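Local coordinates for protein GCN5-related N-acetyltransferase (Sphaerobacter thermophilus, PDB 3TT2) that probably transfers an acyl group, most likely acetyl from acetyl-CoA, to an acceptor not yet identified, at residues G172-E184 and R217-T229. Sequence-based numbering, arbitrary orientation. Where two conformers were deposited one is given.
Sequences GITARTFVPGLDE and RKDPELWLLAVET
Phe178 meets Trp223 in an edge-to-face pair: the six-membered ring of Trp223 turns its edge to a face of Phe178, with centroids 4.9 Å apart and planes at 66°. Followed outward from the backbone, Phe178 CB packs on CB of Trp223, CG and CD1 lie against CE3 of the same indole, CD2 reaches CB of Pro220, which sits at the ring edge, CE1 touches Trp223 CE3 and CZ3, CE2 lies near Arg217 CG and CD, and Phe178 CZ ends 4.0 Å from Arg217 CD. A chi1 of 176°, which sets CG opposite the backbone N, lays the phenyl ring alongside the indole, both side chains pointing the same way. Cut back to an alanine, this position would probably leave the Trp223 edge without the ring face it packs on, and open a gap beside Pro220 and the Arg217 methylenes. Phe178 N also donates to Trp223 O (2.8 Å), continuing the ladder of antiparallel strands 173-177 and 223-228, in which Thr174 with Val227 and Arg176 with Leu225 are the hydrogen-bonded pairs. Strand 173-177 is the outermost strand here, at one edge of the sheet of the C-terminal GNAT-family half; strand 233-243 flanks 223-228 on its other side. Arg176, extended from CG to NE, sets CB and CD against Val227 CG2, then grips Asp183 side-on: Arg176 NE bonds Asp183 OD2 at 2.7 Å, nearly in the guanidinium plane, and NH2 bonds OD1. Val179 N hydrogen-bonds Asp183 OD2 (3.1 Å) from the face of the carboxylate opposite Arg176 NE. Glu184 OE2 forms a long salt bridge to Arg217 NH1 (3.5 Å), whereas Arg217 NE and NH2 are bonded to Thr213 OG1 and Leu210 O.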
loop_
_atom_site.group_PDB
_atom_site.type_symbol
_atom_site.label_atom_id
_atom_site.label_comp_id
_atom_site.label_asym_id
_atom_site.label_seq_id
_atom_site.Cartn_x
_atom_site.Cartn_y
_atom_site.Cartn_z
ATOM N N GLY A 172 30.588 -5.931 -12.002
ATOM C CA GLY A 172 29.924 -6.826 -12.934
ATOM C C GLY A 172 28.423 -6.669 -13.064
ATOM O O GLY A 172 27.772 -7.452 -13.751
ATOM N N ILE A 173 27.875 -5.661 -12.394
ATOM C CA ILE A 173 26.461 -5.374 -12.447
ATOM C C ILE A 173 26.351 -3.908 -12.779
ATOM O O ILE A 173 27.171 -3.111 -12.311
ATOM C CB ILE A 173 25.773 -5.568 -11.095
ATOM C CG1 ILE A 173 26.142 -6.910 -10.467
ATOM C CG2 ILE A 173 24.271 -5.417 -11.253
ATOM C CD1 ILE A 173 25.589 -8.090 -11.194
ATOM N N THR A 174 25.371 -3.561 -13.614
ATOM C CA THR A 174 25.126 -2.176 -13.995
ATOM C C THR A 174 23.633 -1.964 -14.178
ATOM O O THR A 174 22.869 -2.916 -14.248
ATOM C CB THR A 174 25.873 -1.722 -15.304
ATOM O OG1 THR A 174 25.268 -2.318 -16.454
ATOM C CG2 THR A 174 27.357 -2.061 -15.279
ATOM N N ALA A 175 23.233 -0.699 -14.243
ATOM C CA ALA A 175 21.841 -0.329 -14.442
ATOM C C ALA A 175 21.404 -0.502 -15.882
ATOM O O ALA A 175 22.148 -0.178 -16.807
ATOM C CB ALA A 175 21.639 1.112 -14.031
ATOM N N ARG A 176 20.182 -0.990 -16.063
ATOM C CA ARG A 176 19.561 -1.046 -17.376
ATOM C C ARG A 176 18.169 -0.527 -17.243
ATOM O O ARG A 176 17.392 -1.029 -16.452
ATOM C CB ARG A 176 19.502 -2.473 -17.909
ATOM C CG ARG A 176 18.749 -2.620 -19.230
ATOM C CD ARG A 176 18.635 -4.073 -19.622
ATOM N NE ARG A 176 17.830 -4.308 -20.819
ATOM C CZ ARG A 176 18.335 -4.522 -22.040
ATOM N NH1 ARG A 176 19.651 -4.495 -22.250
ATOM N NH2 ARG A 176 17.521 -4.761 -23.064
ATOM N N THR A 177 17.856 0.497 -18.015
ATOM C CA THR A 177 16.519 1.036 -18.054
ATOM C C THR A 177 15.660 0.029 -18.799
ATOM O O THR A 177 16.073 -0.498 -19.839
ATOM C CB THR A 177 16.528 2.388 -18.790
ATOM O OG1 THR A 177 17.345 3.316 -18.062
ATOM C CG2 THR A 177 15.121 2.924 -18.939
ATOM N N PHE A 178 14.480 -0.245 -18.256
ATOM C CA PHE A 178 13.539 -1.160 -18.871
ATOM C C PHE A 178 13.242 -0.751 -20.312
ATOM O O PHE A 178 12.885 0.396 -20.575
ATOM C CB PHE A 178 12.249 -1.133 -18.077
ATOM C CG PHE A 178 11.149 -1.965 -18.666
ATOM C CD1 PHE A 178 11.096 -3.335 -18.437
ATOM C CD2 PHE A 178 10.150 -1.381 -19.423
ATOM C CE1 PHE A 178 10.064 -4.113 -18.963
ATOM C CE2 PHE A 178 9.120 -2.149 -19.956
ATOM C CZ PHE A 178 9.076 -3.516 -19.723
ATOM N N VAL A 179 13.370 -1.689 -21.240
ATOM C CA VAL A 179 13.090 -1.402 -22.641
ATOM C C VAL A 179 11.826 -2.109 -23.121
ATOM O O VAL A 179 11.848 -3.301 -23.380
ATOM C CB VAL A 179 14.254 -1.906 -23.514
ATOM C CG1 VAL A 179 13.927 -1.769 -25.003
ATOM C CG2 VAL A 179 15.535 -1.184 -23.142
ATOM N N PRO A 180 10.737 -1.364 -23.301
ATOM C CA PRO A 180 9.466 -1.973 -23.728
ATOM C C PRO A 180 9.624 -2.738 -25.030
ATOM O O PRO A 180 10.414 -2.327 -25.878
ATOM C CB PRO A 180 8.563 -0.769 -23.956
ATOM C CG PRO A 180 9.150 0.332 -23.066
ATOM C CD PRO A 180 10.633 0.087 -23.061
ATOM N N GLY A 181 8.900 -3.845 -25.173
ATOM C CA GLY A 181 8.954 -4.633 -26.392
ATOM C C GLY A 181 10.091 -5.619 -26.359
ATOM O O GLY A 181 10.251 -6.444 -27.253
ATOM N N LEU A 182 10.887 -5.536 -25.304
ATOM C CA LEU A 182 12.028 -6.410 -25.116
ATOM C C LEU A 182 11.967 -7.020 -23.735
ATOM O O LEU A 182 11.842 -8.237 -23.567
ATOM C CB LEU A 182 13.319 -5.609 -25.224
ATOM C CG LEU A 182 14.021 -5.590 -26.569
ATOM C CD1 LEU A 182 15.275 -4.778 -26.449
ATOM C CD2 LEU A 182 14.352 -7.000 -26.989
ATOM N N ASP A 183 12.067 -6.154 -22.738
ATOM C CA ASP A 183 12.324 -6.594 -21.382
ATOM C C ASP A 183 11.114 -7.066 -20.579
ATOM O O ASP A 183 11.260 -7.445 -19.420
ATOM C CB ASP A 183 13.113 -5.512 -20.638
ATOM C CG ASP A 183 14.493 -5.271 -21.254
ATOM O OD1 ASP A 183 14.940 -6.102 -22.078
ATOM O OD2 ASP A 183 15.145 -4.265 -20.909
ATOM N N GLU A 184 9.930 -7.050 -21.187
ATOM C CA GLU A 184 8.697 -7.427 -20.482
ATOM C C GLU A 184 8.759 -8.762 -19.725
ATOM O O GLU A 184 8.665 -8.787 -18.502
ATOM C CB GLU A 184 7.492 -7.413 -21.427
ATOM C CG GLU A 184 6.776 -6.085 -21.527
ATOM C CD GLU A 184 7.383 -5.153 -22.558
ATOM O OE1 GLU A 184 8.265 -5.577 -23.329
ATOM O OE2 GLU A 184 6.967 -3.978 -22.603
ATOM N N ARG A 217 4.478 1.199 -17.626
ATOM C CA ARG A 217 5.445 0.821 -18.659
ATOM C C ARG A 217 5.486 1.796 -19.838
ATOM O O ARG A 217 6.326 1.665 -20.732
ATOM C CB ARG A 217 5.181 -0.595 -19.154
ATOM C CG ARG A 217 5.440 -1.633 -18.100
ATOM C CD ARG A 217 5.256 -3.029 -18.624
ATOM N NE ARG A 217 3.850 -3.405 -18.723
ATOM C CZ ARG A 217 3.235 -3.653 -19.874
ATOM N NH1 ARG A 217 3.910 -3.549 -21.009
ATOM N NH2 ARG A 217 1.958 -4.015 -19.898
ATOM N N LYS A 218 4.574 2.769 -19.822
ATOM C CA LYS A 218 4.583 3.881 -20.764
ATOM C C LYS A 218 5.536 4.970 -20.245
ATOM O O LYS A 218 5.664 6.031 -20.853
ATOM C CB LYS A 218 3.172 4.442 -20.956
ATOM C CG LYS A 218 2.189 3.453 -21.585
ATOM C CD LYS A 218 0.816 4.092 -21.899
ATOM C CE LYS A 218 0.159 4.697 -20.657
ATOM N NZ LYS A 218 -1.226 5.228 -20.893
ATOM N N ASP A 219 6.173 4.697 -19.102
ATOM C CA ASP A 219 7.146 5.587 -18.459
ATOM C C ASP A 219 8.326 4.756 -17.945
ATOM O O ASP A 219 8.560 4.685 -16.741
ATOM C CB ASP A 219 6.477 6.258 -17.278
ATOM C CG ASP A 219 7.242 7.450 -16.762
ATOM O OD1 ASP A 219 8.415 7.652 -17.156
ATOM O OD2 ASP A 219 6.653 8.196 -15.949
ATOM N N PRO A 220 9.066 4.124 -18.862
ATOM C CA PRO A 220 10.120 3.152 -18.556
ATOM C C PRO A 220 11.352 3.777 -17.908
ATOM O O PRO A 220 12.178 3.050 -17.357
ATOM C CB PRO A 220 10.495 2.595 -19.928
ATOM C CG PRO A 220 9.735 3.417 -20.941
ATOM C CD PRO A 220 9.130 4.570 -20.260
ATOM N N GLU A 221 11.481 5.099 -18.006
ATOM C CA GLU A 221 12.598 5.839 -17.428
ATOM C C GLU A 221 12.795 5.447 -15.954
ATOM O O GLU A 221 13.923 5.398 -15.452
ATOM C CB GLU A 221 12.283 7.334 -17.525
ATOM C CG GLU A 221 13.380 8.273 -18.049
ATOM C CD GLU A 221 12.923 9.753 -18.058
ATOM O OE1 GLU A 221 12.440 10.231 -19.113
ATOM O OE2 GLU A 221 13.040 10.440 -17.012
ATOM N N LEU A 222 11.676 5.171 -15.282
ATOM C CA LEU A 222 11.623 4.839 -13.855
ATOM C C LEU A 222 11.615 3.317 -13.538
ATOM O O LEU A 222 11.499 2.912 -12.368
ATOM C CB LEU A 222 10.378 5.488 -13.237
ATOM C CG LEU A 222 10.114 7.002 -13.337
ATOM C CD1 LEU A 222 8.758 7.338 -12.737
ATOM C CD2 LEU A 222 11.202 7.792 -12.646
ATOM N N TRP A 223 11.707 2.473 -14.563
ATOM C CA TRP A 223 11.882 1.054 -14.312
ATOM C C TRP A 223 13.329 0.641 -14.526
ATOM O O TRP A 223 13.794 0.501 -15.657
ATOM C CB TRP A 223 10.994 0.241 -15.237
ATOM C CG TRP A 223 9.630 0.128 -14.743
ATOM C CD1 TRP A 223 8.979 1.005 -13.930
ATOM C CD2 TRP A 223 8.727 -0.948 -14.986
ATOM N NE1 TRP A 223 7.711 0.544 -13.664
ATOM C CE2 TRP A 223 7.535 -0.656 -14.298
ATOM C CE3 TRP A 223 8.808 -2.132 -15.726
ATOM C CZ2 TRP A 223 6.428 -1.502 -14.330
ATOM C CZ3 TRP A 223 7.708 -2.976 -15.757
ATOM C CH2 TRP A 223 6.535 -2.655 -15.062
ATOM N N LEU A 224 14.020 0.370 -13.430
ATOM C CA LEU A 224 15.425 0.015 -13.503
ATOM C C LEU A 224 15.639 -1.445 -13.197
ATOM O O LEU A 224 14.975 -2.028 -12.339
ATOM C CB LEU A 224 16.260 0.851 -12.547
ATOM C CG LEU A 224 16.194 2.350 -12.774
ATOM C CD1 LEU A 224 17.186 2.953 -11.839
ATOM C CD2 LEU A 224 16.556 2.687 -14.178
ATOM N N LEU A 225 16.579 -2.026 -13.924
ATOM C CA LEU A 225 16.940 -3.410 -13.773
ATOM C C LEU A 225 18.430 -3.456 -13.453
ATOM O O LEU A 225 19.229 -2.822 -14.136
ATOM C CB LEU A 225 16.679 -4.142 -15.083
ATOM C CG LEU A 225 15.353 -3.902 -15.807
ATOM C CD1 LEU A 225 15.248 -4.804 -17.034
ATOM C CD2 LEU A 225 14.175 -4.121 -14.892
ATOM N N ALA A 226 18.811 -4.172 -12.401
ATOM C CA ALA A 226 20.210 -4.504 -12.225
ATOM C C ALA A 226 20.503 -5.711 -13.110
ATOM O O ALA A 226 19.819 -6.738 -13.054
ATOM C CB ALA A 226 20.532 -4.778 -10.788
ATOM N N VAL A 227 21.505 -5.560 -13.964
ATOM C CA VAL A 227 21.798 -6.562 -14.968
ATOM C C VAL A 227 23.255 -6.972 -14.910
ATOM O O VAL A 227 24.152 -6.127 -14.964
ATOM C CB VAL A 227 21.444 -6.047 -16.364
ATOM C CG1 VAL A 227 21.929 -6.990 -17.424
ATOM C CG2 VAL A 227 19.950 -5.883 -16.469
ATOM N N GLU A 228 23.476 -8.282 -14.794
ATOM C CA GLU A 228 24.819 -8.841 -14.774
ATOM C C GLU A 228 25.379 -8.833 -16.188
ATOM O O GLU A 228 24.792 -9.413 -17.099
ATOM C CB GLU A 228 24.798 -10.257 -14.213
ATOM C CG GLU A 228 26.146 -10.964 -14.305
ATOM C CD GLU A 228 26.207 -12.264 -13.498
ATOM O OE1 GLU A 228 25.655 -13.290 -13.977
ATOM O OE2 GLU A 228 26.810 -12.249 -12.389
ATOM N N THR A 229 26.519 -8.171 -16.352
ATOM C CA THR A 229 27.101 -7.900 -17.659
ATOM C C THR A 229 27.437 -9.159 -18.465
ATOM O O THR A 229 27.150 -9.238 -19.664
ATOM C CB THR A 229 28.368 -7.050 -17.508
ATOM O OG1 THR A 229 28.032 -5.799 -16.885
ATOM C CG2 THR A 229 28.998 -6.796 -18.867
#